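PDB 2J2M: catalase from Exiguobacterium oxidotolerans, which catalyses the decomposition of hydrogen peroxide to water and oxygen, and carries an iron protoporphyrin IX group as its cofactor. Local coordinates for residues A[68-73]-A[291-296]; A[187-192]-A[243-248]; A[216-221]-A[259-264]; A[272-277]-A[417-422]. All coordinates share one frame; numbering follows the deposited sequence.

In the fold
Interactions 1 and 3 hold parts of one antiparallel sheet: strand 257-265 lies between strands 210-219 and 292-302, and backbone bonds from Leu260 to Val294 and Gly295 join the two contacts, whose centres are about 10 Å apart. Interaction 3 is regular strand pairing with a tryptophan on one face, whereas interaction 1 is irregular, a bulge receiving the end of strand 59-68. Interaction 2, the most buried, secures a loop to helix 241-251 by charge and hydroxyl, and touches interaction 3 where Arg191 meets Pro219 and Glu221. Interaction 4 lies farthest out, its centre about 25 Å from that of the chain, and joins two loops through polar side chains, backbone carbonyls and a water.

Interaction 1 (A[68-73]-A[291-296]); sequences VKNSMK and FQHVGT
A classic beta bulge in strand 292-302 of the catalase sheet, formed where Val294 and Gly295 both face Leu260 of strand 257-265, also receives the chain leaving strand 59-68. Val68 forms an antiparallel non-hydrogen-bonded pair with Gly295, and their CA atoms come within 4.3 Å, an approach helped by the absence of a side chain on the glycine. Just beyond this pair the strand gives way to loop, and two successive amides turn to one carbonyl. Lys69 N donates to Val294 O at 2.8 Å, in the plane of the carbonyl. Asn70 N reaches the same Val294 O at 3.1 Å from 35° above that plane, with a nearly straight N-H...O angle of 170°.

The Lys69 side chain leaves with CG anti to its backbone N (chi1 -174°), places CG at the edge of the His293 ring, in its plane, and bends at chi2 and chi3 to leave NZ 3.5 Å from His293 CE1. Met72 folds back at chi2 and chi3, bringing SD to 3.9 Å from Val294 CG2 and CE to 3.6 Å from His293 O. The imidazole's NE2 is hydrogen-bonded to Asp259, which is likely to favour a proton on that nitrogen. That carboxylate would favour a positive ring, while a charged Lys69 NZ 4.0 Å from His293 ND1 would probably work against a second proton; the balance is not fixed by the geometry.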
loop_
_atom_site.group_PDB
_atom_site.type_symbol
_atom_site.label_atom_id
_atom_site.label_comp_id
_atom_site.label_asym_id
_atom_site.label_seq_id
_atom_site.Cartn_x
_atom_site.Cartn_y
_atom_site.Cartn_z
ATOM N N VAL A 68 -11.300 -16.166 35.637
ATOM C CA VAL A 68 -11.917 -15.301 36.623
ATOM C C VAL A 68 -12.128 -16.009 37.963
ATOM O O VAL A 68 -12.651 -17.138 38.026
ATOM C CB VAL A 68 -13.120 -14.395 36.085
ATOM C CG1 VAL A 68 -13.455 -14.629 34.604
ATOM C CG2 VAL A 68 -14.354 -14.371 37.046
ATOM N N LYS A 69 -11.637 -15.351 39.016
ATOM C CA LYS A 69 -11.727 -15.867 40.361
ATOM C C LYS A 69 -12.912 -15.243 41.116
ATOM O O LYS A 69 -13.666 -15.954 41.758
ATOM C CB LYS A 69 -10.395 -15.661 41.101
ATOM C CG LYS A 69 -10.334 -16.302 42.509
ATOM C CD LYS A 69 -8.997 -16.996 42.737
ATOM C CE LYS A 69 -8.327 -16.582 44.051
ATOM N NZ LYS A 69 -6.815 -16.677 43.943
ATOM N N ASN A 70 -13.063 -13.922 41.014
ATOM C CA ASN A 70 -14.133 -13.175 41.655
ATOM C C ASN A 70 -15.012 -12.491 40.633
ATOM O O ASN A 70 -14.541 -11.687 39.813
ATOM C CB ASN A 70 -13.572 -12.105 42.602
ATOM C CG ASN A 70 -12.674 -12.688 43.692
ATOM O OD1 ASN A 70 -11.468 -12.475 43.684
ATOM N ND2 ASN A 70 -13.265 -13.426 44.631
ATOM N N SER A 71 -16.300 -12.811 40.703
ATOM C CA SER A 71 -17.357 -12.081 40.011
ATOM C C SER A 71 -17.221 -10.575 40.186
ATOM O O SER A 71 -16.855 -10.096 41.263
ATOM C CB SER A 71 -18.705 -12.508 40.552
ATOM O OG SER A 71 -19.696 -12.035 39.682
ATOM N N MET A 72 -17.502 -9.843 39.113
ATOM C CA MET A 72 -17.337 -8.387 39.070
ATOM C C MET A 72 -18.671 -7.737 38.705
ATOM O O MET A 72 -18.735 -6.544 38.346
ATOM C CB MET A 72 -16.238 -7.989 38.059
ATOM C CG MET A 72 -14.801 -8.329 38.468
ATOM S SD MET A 72 -14.239 -7.307 39.866
ATOM C CE MET A 72 -14.012 -8.571 41.120
ATOM N N LYS A 73 -19.744 -8.524 38.825
ATOM C CA LYS A 73 -21.079 -8.079 38.438
ATOM C C LYS A 73 -21.556 -6.813 39.172
ATOM O O LYS A 73 -22.341 -6.055 38.632
ATOM C CB LYS A 73 -22.101 -9.222 38.580
ATOM C CG LYS A 73 -22.434 -9.624 40.006
ATOM C CD LYS A 73 -23.701 -10.516 40.042
ATOM C CE LYS A 73 -23.544 -11.700 41.043
ATOM N NZ LYS A 73 -22.444 -11.480 42.060
ATOM N N PHE A 291 -6.615 -2.622 45.846
ATOM C CA PHE A 291 -6.685 -3.559 44.725
ATOM C C PHE A 291 -7.741 -4.617 45.082
ATOM O O PHE A 291 -7.808 -5.082 46.213
ATOM C CB PHE A 291 -5.327 -4.268 44.516
ATOM C CG PHE A 291 -4.204 -3.390 43.951
ATOM C CD1 PHE A 291 -4.283 -1.987 43.932
ATOM C CD2 PHE A 291 -3.029 -3.985 43.487
ATOM C CE1 PHE A 291 -3.210 -1.194 43.431
ATOM C CE2 PHE A 291 -1.960 -3.208 42.996
ATOM C CZ PHE A 291 -2.054 -1.803 42.967
ATOM N N GLN A 292 -8.587 -4.986 44.136
ATOM C CA GLN A 292 -9.526 -6.078 44.384
ATOM C C GLN A 292 -9.269 -7.145 43.340
ATOM O O GLN A 292 -9.319 -6.863 42.143
ATOM C CB GLN A 292 -10.977 -5.596 44.335
ATOM C CG GLN A 292 -11.277 -4.392 45.216
ATOM C CD GLN A 292 -12.732 -4.035 45.204
ATOM O OE1 GLN A 292 -13.598 -4.898 45.389
ATOM N NE2 GLN A 292 -13.026 -2.770 44.952
ATOM N N HIS A 293 -8.996 -8.361 43.802
ATOM C CA HIS A 293 -8.640 -9.484 42.932
ATOM C C HIS A 293 -9.742 -9.814 41.947
ATOM O O HIS A 293 -10.903 -9.887 42.332
ATOM C CB HIS A 293 -8.314 -10.721 43.774
ATOM C CG HIS A 293 -7.590 -11.789 43.021
ATOM N ND1 HIS A 293 -8.117 -13.045 42.822
ATOM C CD2 HIS A 293 -6.390 -11.785 42.394
ATOM C CE1 HIS A 293 -7.266 -13.774 42.124
ATOM N NE2 HIS A 293 -6.208 -13.035 41.852
ATOM N N VAL A 294 -9.378 -9.986 40.680
ATOM C CA VAL A 294 -10.329 -10.363 39.618
ATOM C C VAL A 294 -10.085 -11.824 39.177
ATOM O O VAL A 294 -11.002 -12.651 39.115
ATOM C CB VAL A 294 -10.196 -9.429 38.369
ATOM C CG1 VAL A 294 -11.036 -9.951 37.188
ATOM C CG2 VAL A 294 -10.556 -7.991 38.695
ATOM N N GLY A 295 -8.830 -12.126 38.870
ATOM C CA GLY A 295 -8.482 -13.419 38.316
ATOM C C GLY A 295 -7.008 -13.490 38.014
ATOM O O GLY A 295 -6.218 -12.687 38.526
ATOM N N THR A 296 -6.652 -14.487 37.204
ATOM C CA THR A 296 -5.271 -14.785 36.875
ATOM C C THR A 296 -5.050 -15.261 35.428
ATOM O O THR A 296 -5.806 -16.077 34.884
ATOM C CB THR A 296 -4.561 -15.678 37.988
ATOM O OG1 THR A 296 -3.889 -16.814 37.409
ATOM C CG2 THR A 296 -5.529 -16.107 39.063
#

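Interaction 2 (A[187-192]-A[243-248]); sequences PASYRK and SNDTFQ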
loop_
_atom_site.group_PDB
_atom_site.type_symbol
_atom_site.label_atom_id
_atom_site.label_comp_id
_atom_site.label_asym_id
_atom_site.label_seq_id
_atom_site.Cartn_x
_atom_site.Cartn_y
_atom_site.Cartn_z
ATOM N N PRO A 187 13.294 -3.851 33.324
ATOM C CA PRO A 187 12.933 -5.179 33.831
ATOM C C PRO A 187 13.911 -6.271 33.386
ATOM O O PRO A 187 14.488 -6.175 32.300
ATOM C CB PRO A 187 11.537 -5.419 33.217
ATOM C CG PRO A 187 10.973 -4.058 33.066
ATOM C CD PRO A 187 12.163 -3.213 32.626
ATOM N N ALA A 188 14.080 -7.296 34.213
ATOM C CA ALA A 188 14.981 -8.410 33.905
ATOM C C ALA A 188 14.382 -9.325 32.835
ATOM O O ALA A 188 15.107 -9.990 32.069
ATOM C CB ALA A 188 15.323 -9.217 35.188
ATOM N N SER A 189 13.052 -9.397 32.837
ATOM C CA SER A 189 12.328 -9.892 31.685
ATOM C C SER A 189 10.835 -9.573 31.735
ATOM O O SER A 189 10.290 -9.066 32.737
ATOM C CB SER A 189 12.559 -11.389 31.462
ATOM O OG SER A 189 12.151 -12.112 32.589
ATOM N N TYR A 190 10.203 -9.886 30.610
ATOM C CA TYR A 190 8.772 -9.769 30.435
ATOM C C TYR A 190 7.952 -10.486 31.513
ATOM O O TYR A 190 6.903 -9.976 31.924
ATOM C CB TYR A 190 8.407 -10.254 29.031
ATOM C CG TYR A 190 9.038 -9.414 27.924
ATOM C CD1 TYR A 190 9.144 -8.039 28.043
ATOM C CD2 TYR A 190 9.514 -10.008 26.751
ATOM C CE1 TYR A 190 9.720 -7.267 27.023
ATOM C CE2 TYR A 190 10.084 -9.241 25.729
ATOM C CZ TYR A 190 10.176 -7.870 25.874
ATOM O OH TYR A 190 10.725 -7.109 24.881
ATOM N N ARG A 191 8.438 -11.638 31.983
ATOM C CA ARG A 191 7.704 -12.442 32.954
ATOM C C ARG A 191 7.944 -11.947 34.383
ATOM O O ARG A 191 7.234 -12.337 35.332
ATOM C CB ARG A 191 8.027 -13.935 32.800
ATOM C CG ARG A 191 9.445 -14.318 33.145
ATOM C CD ARG A 191 9.877 -15.615 32.444
ATOM N NE ARG A 191 9.695 -16.741 33.334
ATOM C CZ ARG A 191 10.657 -17.311 34.051
ATOM N NH1 ARG A 191 11.916 -16.903 33.955
ATOM N NH2 ARG A 191 10.350 -18.332 34.840
ATOM N N LYS A 192 8.930 -11.064 34.532
ATOM C CA LYS A 192 9.257 -10.520 35.845
ATOM C C LYS A 192 8.941 -9.032 35.965
ATOM O O LYS A 192 9.720 -8.263 36.520
ATOM C CB LYS A 192 10.712 -10.806 36.180
ATOM C CG LYS A 192 11.010 -12.290 36.197
ATOM C CD LYS A 192 12.368 -12.600 36.794
ATOM C CE LYS A 192 12.651 -14.097 36.644
ATOM N NZ LYS A 192 14.041 -14.393 37.065
ATOM N N SER A 243 12.864 -11.890 25.437
ATOM C CA SER A 243 12.162 -12.803 24.512
ATOM C C SER A 243 12.621 -14.249 24.717
ATOM O O SER A 243 11.798 -15.138 24.924
ATOM C CB SER A 243 12.402 -12.392 23.043
ATOM O OG SER A 243 11.622 -11.255 22.720
ATOM N N ASN A 244 13.934 -14.455 24.628
ATOM C CA ASN A 244 14.577 -15.724 24.924
ATOM C C ASN A 244 14.095 -16.372 26.234
ATOM O O ASN A 244 13.646 -17.520 26.221
ATOM C CB ASN A 244 16.090 -15.508 24.998
ATOM C CG ASN A 244 16.880 -16.777 24.736
ATOM O OD1 ASN A 244 16.310 -17.831 24.411
ATOM N ND2 ASN A 244 18.216 -16.676 24.847
ATOM N N ASP A 245 14.182 -15.620 27.339
ATOM C CA ASP A 245 13.821 -16.101 28.674
ATOM C C ASP A 245 12.331 -16.450 28.784
ATOM O O ASP A 245 11.978 -17.475 29.360
ATOM C CB ASP A 245 14.222 -15.070 29.761
ATOM C CG ASP A 245 13.623 -15.389 31.135
ATOM O OD1 ASP A 245 14.125 -16.290 31.821
ATOM O OD2 ASP A 245 12.639 -14.740 31.541
ATOM N N THR A 246 11.466 -15.597 28.221
ATOM C CA THR A 246 10.013 -15.837 28.255
ATOM C C THR A 246 9.608 -16.993 27.339
ATOM O O THR A 246 8.698 -17.783 27.678
ATOM C CB THR A 246 9.162 -14.570 27.899
ATOM O OG1 THR A 246 9.699 -13.418 28.549
ATOM C CG2 THR A 246 7.730 -14.741 28.362
ATOM N N PHE A 247 10.258 -17.082 26.177
ATOM C CA PHE A 247 10.033 -18.239 25.313
ATOM C C PHE A 247 10.441 -19.572 25.965
ATOM O O PHE A 247 9.678 -20.539 25.899
ATOM C CB PHE A 247 10.713 -18.097 23.955
ATOM C CG PHE A 247 10.291 -19.149 22.972
ATOM C CD1 PHE A 247 10.851 -20.433 23.008
ATOM C CD2 PHE A 247 9.332 -18.871 22.014
ATOM C CE1 PHE A 247 10.447 -21.412 22.115
ATOM C CE2 PHE A 247 8.940 -19.845 21.108
ATOM C CZ PHE A 247 9.496 -21.119 21.162
ATOM N N GLN A 248 11.622 -19.622 26.579
ATOM C CA GLN A 248 12.112 -20.842 27.231
ATOM C C GLN A 248 11.243 -21.285 28.423
ATOM O O GLN A 248 10.921 -22.464 28.553
ATOM C CB GLN A 248 13.584 -20.678 27.667
ATOM C CG GLN A 248 14.603 -20.665 26.508
ATOM C CD GLN A 248 14.339 -21.770 25.482
ATOM O OE1 GLN A 248 14.102 -21.489 24.288
ATOM N NE2 GLN A 248 14.352 -23.026 25.941
#
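Arg191 leads this contact between the loop 187-192 and helix 241-251. Its CB points at the helix, and CG is tucked between the two backbone branches (chi1 67°), which brings CG to 3.6 Å from Asp245 OD2. CD packs closer still, 3.0 Å from the same OD2. The chain then bends at chi3 and brings NH1 up to the two carboxylate oxygens in a salt bridge of two weak bonds, the shorter, to OD1 at 3.1 Å, strongly bent. The guanidinium and carboxylate planes stand 50° apart; NH2 pairs instead with Asp254.

Ser189 OG donates to Asp245 OD2 at 2.9 Å, approaching from above the carboxylate plane. An alanine in place of Asp245 would take away the acceptor shared by Arg191 NH1 and Ser189 OG and would probably loosen the loop from the helix. Tyr190 CB lies 3.5 Å from Thr246 OG1, itself bonded to Ala242 O, and Tyr190 OH and Ser243 OG both bond to Glu105. The arrangement is a loop fastened to the flank of a helix by a single carboxylate shared between an arginine and a serine, with the side chain of Tyr190 about 10 Å from a haem.

Interaction 3 (A[216-221]-A[259-264]); sequences RWVPKE and DLFVQV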
loop_
_atom_site.group_PDB
_atom_site.type_symbol
_atom_site.label_atom_id
_atom_site.label_comp_id
_atom_site.label_asym_id
_atom_site.label_seq_id
_atom_site.Cartn_x
_atom_site.Cartn_y
_atom_site.Cartn_z
ATOM N N ARG A 216 -4.669 -3.654 37.097
ATOM C CA ARG A 216 -3.408 -3.936 37.763
ATOM C C ARG A 216 -2.997 -5.409 37.559
ATOM O O ARG A 216 -3.735 -6.316 37.956
ATOM C CB ARG A 216 -3.596 -3.657 39.270
ATOM C CG ARG A 216 -2.783 -2.498 39.853
ATOM C CD ARG A 216 -3.248 -1.078 39.522
ATOM N NE ARG A 216 -1.998 -0.341 39.432
ATOM C CZ ARG A 216 -1.679 0.823 39.980
ATOM N NH1 ARG A 216 -2.547 1.575 40.626
ATOM N NH2 ARG A 216 -0.457 1.262 39.793
ATOM N N TRP A 217 -1.853 -5.650 36.920
ATOM C CA TRP A 217 -1.288 -7.012 36.844
ATOM C C TRP A 217 -0.091 -7.192 37.780
ATOM O O TRP A 217 0.806 -6.346 37.810
ATOM C CB TRP A 217 -0.843 -7.367 35.426
ATOM C CG TRP A 217 -1.908 -7.365 34.368
ATOM C CD1 TRP A 217 -2.220 -6.329 33.521
ATOM C CD2 TRP A 217 -2.770 -8.455 34.002
ATOM N NE1 TRP A 217 -3.211 -6.710 32.666
ATOM C CE2 TRP A 217 -3.566 -8.009 32.926
ATOM C CE3 TRP A 217 -2.933 -9.766 34.463
ATOM C CZ2 TRP A 217 -4.535 -8.823 32.314
ATOM C CZ3 TRP A 217 -3.906 -10.588 33.850
ATOM C CH2 TRP A 217 -4.683 -10.109 32.786
ATOM N N VAL A 218 -0.086 -8.298 38.531
ATOM C CA VAL A 218 0.929 -8.573 39.555
ATOM C C VAL A 218 1.544 -9.926 39.220
ATOM O O VAL A 218 0.831 -10.915 39.198
ATOM C CB VAL A 218 0.315 -8.582 41.023
ATOM C CG1 VAL A 218 1.405 -8.875 42.105
ATOM C CG2 VAL A 218 -0.446 -7.241 41.365
ATOM N N PRO A 219 2.871 -9.982 38.935
ATOM C CA PRO A 219 3.442 -11.234 38.448
ATOM C C PRO A 219 3.698 -12.237 39.553
ATOM O O PRO A 219 4.214 -11.865 40.609
ATOM C CB PRO A 219 4.767 -10.797 37.833
ATOM C CG PRO A 219 5.178 -9.603 38.628
ATOM C CD PRO A 219 3.890 -8.912 39.029
ATOM N N LYS A 220 3.378 -13.502 39.310
ATOM C CA LYS A 220 3.671 -14.537 40.305
ATOM C C LYS A 220 5.196 -14.718 40.530
ATOM O O LYS A 220 5.617 -15.064 41.633
ATOM C CB LYS A 220 2.942 -15.857 39.970
ATOM C CG LYS A 220 3.794 -17.135 40.093
ATOM C CD LYS A 220 3.062 -18.254 40.862
ATOM C CE LYS A 220 3.444 -19.643 40.339
ATOM N NZ LYS A 220 4.894 -19.970 40.587
ATOM N N GLU A 221 5.995 -14.457 39.484
ATOM C CA GLU A 221 7.470 -14.486 39.559
ATOM C C GLU A 221 8.084 -13.263 40.255
ATOM O O GLU A 221 9.304 -13.212 40.439
ATOM C CB GLU A 221 8.109 -14.607 38.160
ATOM C CG GLU A 221 7.563 -15.714 37.260
ATOM C CD GLU A 221 7.882 -17.125 37.758
ATOM O OE1 GLU A 221 8.750 -17.273 38.633
ATOM O OE2 GLU A 221 7.258 -18.099 37.272
ATOM N N ASP A 259 -1.631 -12.107 38.370
ATOM C CA ASP A 259 -2.959 -11.791 38.891
ATOM C C ASP A 259 -3.495 -10.412 38.460
ATOM O O ASP A 259 -2.761 -9.422 38.445
ATOM C CB ASP A 259 -2.975 -11.970 40.404
ATOM C CG ASP A 259 -2.730 -13.398 40.792
ATOM O OD1 ASP A 259 -1.552 -13.763 40.935
ATOM O OD2 ASP A 259 -3.695 -14.176 40.902
ATOM N N LEU A 260 -4.770 -10.367 38.098
ATOM C CA LEU A 260 -5.456 -9.101 37.737
ATOM C C LEU A 260 -6.260 -8.523 38.915
ATOM O O LEU A 260 -7.131 -9.193 39.476
ATOM C CB LEU A 260 -6.384 -9.296 36.530
ATOM C CG LEU A 260 -7.160 -8.089 35.983
ATOM C CD1 LEU A 260 -6.229 -7.078 35.282
ATOM C CD2 LEU A 260 -8.240 -8.540 35.011
ATOM N N PHE A 261 -5.949 -7.281 39.277
ATOM C CA PHE A 261 -6.663 -6.578 40.303
ATOM C C PHE A 261 -7.310 -5.331 39.684
ATOM O O PHE A 261 -6.900 -4.845 38.607
ATOM C CB PHE A 261 -5.727 -6.145 41.440
ATOM C CG PHE A 261 -5.111 -7.280 42.229
ATOM C CD1 PHE A 261 -5.604 -7.611 43.486
ATOM C CD2 PHE A 261 -3.998 -7.981 41.736
ATOM C CE1 PHE A 261 -5.033 -8.635 44.242
ATOM C CE2 PHE A 261 -3.413 -9.028 42.473
ATOM C CZ PHE A 261 -3.931 -9.353 43.729
ATOM N N VAL A 262 -8.316 -4.814 40.393
ATOM C CA VAL A 262 -9.080 -3.687 39.936
ATOM C C VAL A 262 -9.158 -2.654 41.050
ATOM O O VAL A 262 -9.393 -2.995 42.197
ATOM C CB VAL A 262 -10.499 -4.127 39.413
ATOM C CG1 VAL A 262 -11.387 -4.664 40.537
ATOM C CG2 VAL A 262 -11.202 -2.984 38.689
ATOM N N GLN A 263 -8.930 -1.395 40.701
ATOM C CA GLN A 263 -9.199 -0.268 41.600
ATOM C C GLN A 263 -10.444 0.484 41.145
ATOM O O GLN A 263 -10.607 0.798 39.961
ATOM C CB GLN A 263 -8.001 0.680 41.671
ATOM C CG GLN A 263 -6.818 0.116 42.444
ATOM C CD GLN A 263 -5.602 0.979 42.280
ATOM O OE1 GLN A 263 -5.053 1.084 41.191
ATOM N NE2 GLN A 263 -5.183 1.627 43.356
ATOM N N VAL A 264 -11.308 0.768 42.118
ATOM C CA VAL A 264 -12.623 1.346 41.879
ATOM C C VAL A 264 -12.808 2.677 42.618
ATOM O O VAL A 264 -12.636 2.785 43.835
ATOM C CB VAL A 264 -13.747 0.356 42.266
ATOM C CG1 VAL A 264 -15.110 0.951 41.965
ATOM C CG2 VAL A 264 -13.572 -0.972 41.517
#
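Within the pairing of strands 210-219 and 257-265, Arg216 forms a hydrogen-bonded antiparallel pair with Phe261. Arg216 N donates to Phe261 O at 2.9 Å, and Phe261 N returns a straighter bond to Arg216 O at 2.8 Å. The arginine side chain bends at chi2 and chi3 to run obliquely to Gln263, where NH1 donates to OE1 at 2.6 Å and 165°. This short bond lies in the guanidinium plane and meets a lone pair of the amide oxygen. Gln263 NE2 in turn bonds to the carbonyls of Trp284 and Ile289, which fixes the amide's orientation, while Arg216 NH2 forms a salt bridge with Asp283. An alanine at Arg216 would remove the donor to Gln263 OE1 and the charge facing Asp283, and would probably leave this side of the strand pair less firmly held.

Trp217, on the other face of the sheet, forms a non-hydrogen-bonded pair with Leu260. The leucine lays CD1 over the indole in a CH-pi contact, 3.8 Å from the centroid of the six-membered ring and 17° off its normal; Phe113 stacks on the same indole and Phe126 meets it edge-to-face.

At Val218 the bonds resume: Val218 N reaches Asp259 O at 2.9 Å, and Asp259 N reaches Val218 O. Val218 CG2, back on the face of Arg216, crosses obliquely to Phe261 CE2 at 3.6 Å. The whole is regular strand pairing in the antiparallel beta-barrel that forms the core of haem catalases, with the Trp217 side chain about 10 Å from a haem.

Interaction 4 (A[272-277]-A[417-422]); sequences NFDFDP and KTNNFG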
loop_
_atom_site.group_PDB
_atom_site.type_symbol
_atom_site.label_atom_id
_atom_site.label_comp_id
_atom_site.label_asym_id
_atom_site.label_seq_id
_atom_site.Cartn_x
_atom_site.Cartn_y
_atom_site.Cartn_z
ATOM N N ASN A 272 -12.033 14.729 45.233
ATOM C CA ASN A 272 -11.556 14.455 46.599
ATOM C C ASN A 272 -10.023 14.355 46.824
ATOM O O ASN A 272 -9.567 14.114 47.948
ATOM C CB ASN A 272 -12.240 13.192 47.123
ATOM C CG ASN A 272 -13.694 13.424 47.502
ATOM O OD1 ASN A 272 -14.183 14.568 47.546
ATOM N ND2 ASN A 272 -14.401 12.331 47.801
ATOM N N PHE A 273 -9.228 14.539 45.776
ATOM C CA PHE A 273 -7.796 14.316 45.868
ATOM C C PHE A 273 -7.072 15.612 45.519
ATOM O O PHE A 273 -7.714 16.567 45.103
ATOM C CB PHE A 273 -7.375 13.195 44.905
ATOM C CG PHE A 273 -8.180 11.934 45.046
ATOM C CD1 PHE A 273 -9.337 11.741 44.296
ATOM C CD2 PHE A 273 -7.785 10.938 45.931
ATOM C CE1 PHE A 273 -10.083 10.570 44.420
ATOM C CE2 PHE A 273 -8.518 9.767 46.051
ATOM C CZ PHE A 273 -9.672 9.586 45.298
ATOM N N ASP A 274 -5.742 15.646 45.682
ATOM C CA ASP A 274 -4.971 16.837 45.323
ATOM C C ASP A 274 -4.517 16.721 43.871
ATOM O O ASP A 274 -3.661 17.482 43.402
ATOM C CB ASP A 274 -3.791 17.065 46.274
ATOM C CG ASP A 274 -2.832 15.881 46.333
ATOM O OD1 ASP A 274 -2.811 15.018 45.414
ATOM O OD2 ASP A 274 -2.082 15.806 47.333
ATOM N N PHE A 275 -5.112 15.753 43.172
ATOM C CA PHE A 275 -4.836 15.488 41.778
ATOM C C PHE A 275 -6.152 15.147 41.058
ATOM O O PHE A 275 -7.083 14.670 41.703
ATOM C CB PHE A 275 -3.797 14.360 41.667
ATOM C CG PHE A 275 -4.300 13.002 42.087
ATOM C CD1 PHE A 275 -4.201 12.585 43.412
ATOM C CD2 PHE A 275 -4.828 12.123 41.153
ATOM C CE1 PHE A 275 -4.649 11.329 43.811
ATOM C CE2 PHE A 275 -5.283 10.878 41.533
ATOM C CZ PHE A 275 -5.198 10.478 42.870
ATOM N N ASP A 276 -6.231 15.413 39.750
ATOM C CA ASP A 276 -7.313 14.906 38.900
ATOM C C ASP A 276 -7.122 13.404 38.582
ATOM O O ASP A 276 -6.169 13.020 37.885
ATOM C CB ASP A 276 -7.418 15.720 37.601
ATOM C CG ASP A 276 -8.704 15.425 36.802
ATOM O OD1 ASP A 276 -9.269 16.361 36.212
ATOM O OD2 ASP A 276 -9.162 14.266 36.745
ATOM N N PRO A 277 -8.024 12.544 39.096
ATOM C CA PRO A 277 -7.892 11.088 38.884
ATOM C C PRO A 277 -7.902 10.606 37.412
ATOM O O PRO A 277 -7.503 9.487 37.156
ATOM C CB PRO A 277 -9.087 10.513 39.652
ATOM C CG PRO A 277 -10.054 11.669 39.788
ATOM C CD PRO A 277 -9.198 12.881 39.921
ATOM N N LYS A 417 -6.424 21.209 38.007
ATOM C CA LYS A 417 -5.377 20.838 38.968
ATOM C C LYS A 417 -4.343 19.874 38.411
ATOM O O LYS A 417 -4.501 18.638 38.430
ATOM C CB LYS A 417 -5.881 20.446 40.369
ATOM C CG LYS A 417 -7.130 19.641 40.465
ATOM C CD LYS A 417 -7.326 19.243 41.935
ATOM C CE LYS A 417 -8.797 18.935 42.239
ATOM N NZ LYS A 417 -9.034 18.424 43.624
ATOM N N THR A 418 -3.270 20.484 37.921
ATOM C CA THR A 418 -2.211 19.776 37.228
ATOM C C THR A 418 -1.312 19.062 38.191
ATOM O O THR A 418 -0.923 17.942 37.938
ATOM C CB THR A 418 -1.405 20.736 36.362
ATOM O OG1 THR A 418 -0.992 21.856 37.173
ATOM C CG2 THR A 418 -2.287 21.207 35.176
ATOM N N ASN A 419 -0.989 19.713 39.300
ATOM C CA ASN A 419 -0.161 19.107 40.339
ATOM C C ASN A 419 1.000 18.316 39.706
ATOM O O ASN A 419 1.121 17.088 39.883
ATOM C CB ASN A 419 -1.039 18.231 41.245
ATOM C CG ASN A 419 -0.329 17.785 42.498
ATOM O OD1 ASN A 419 0.855 18.075 42.715
ATOM N ND2 ASN A 419 -1.052 17.074 43.339
ATOM N N ASN A 420 1.831 19.044 38.959
ATOM C CA ASN A 420 2.948 18.477 38.195
ATOM C C ASN A 420 4.077 17.857 39.029
ATOM O O ASN A 420 4.825 16.995 38.523
ATOM C CB ASN A 420 3.550 19.546 37.257
ATOM C CG ASN A 420 2.659 19.849 36.055
ATOM O OD1 ASN A 420 1.836 19.028 35.642
ATOM N ND2 ASN A 420 2.834 21.026 35.482
ATOM N N PHE A 421 4.196 18.299 40.285
ATOM C CA PHE A 421 5.367 18.010 41.131
ATOM C C PHE A 421 5.012 17.327 42.457
ATOM O O PHE A 421 5.850 16.653 43.067
ATOM C CB PHE A 421 6.146 19.309 41.417
ATOM C CG PHE A 421 6.485 20.105 40.178
ATOM C CD1 PHE A 421 7.459 19.658 39.285
ATOM C CD2 PHE A 421 5.828 21.299 39.907
ATOM C CE1 PHE A 421 7.773 20.380 38.145
ATOM C CE2 PHE A 421 6.123 22.031 38.749
ATOM C CZ PHE A 421 7.099 21.578 37.870
ATOM N N GLY A 422 3.766 17.502 42.889
ATOM C CA GLY A 422 3.320 17.067 44.207
ATOM C C GLY A 422 3.311 15.564 44.306
ATOM O O GLY A 422 3.903 14.995 45.236
HETATM O O HOH W 1 -3.627 16.097 38.548
#
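Two loops meet here in a polar contact on the periphery of the subunit: 272-277, which follows strand 257-265 of the catalase sheet, and 417-422, which leads into helix 422-430 of the C-terminal helical region. Two side chains of the second loop reach for backbone carbonyls of the first. Lys417 extends fully beyond CG, and its NZ donates to Phe273 O at 2.7 Å, nearly along the C=O axis. Two residues on, Asn419 holds CG anti to its backbone N (chi1 -169°), and ND2 donates to Asp274 O at 2.6 Å. That bond is oblique, with the donor 53° above the carbonyl plane and an angle of 141° at the hydrogen.

The other branch of the asparagine works within its own loop: OD1 takes a weak bond from Gly422 N at 3.0 Å, so the same amide also makes a weak link to the first turn of the helix. A water completes the join, accepting from Asp276 N at 2.9 Å and donating to Lys417 O at 2.7 Å. Asp276 has a further role, its OD2 forming a salt bridge with Arg28 of a second subunit.

Around the contact, Phe273 and Pro277 rest on Leu265 of strand 257-265, Asp274 touches Glu426 and Phe275 touches Gln423 of helix 422-430, and Phe421, at that helix's N-cap position, packs against Asn462 and Arg465 of helix 453-466.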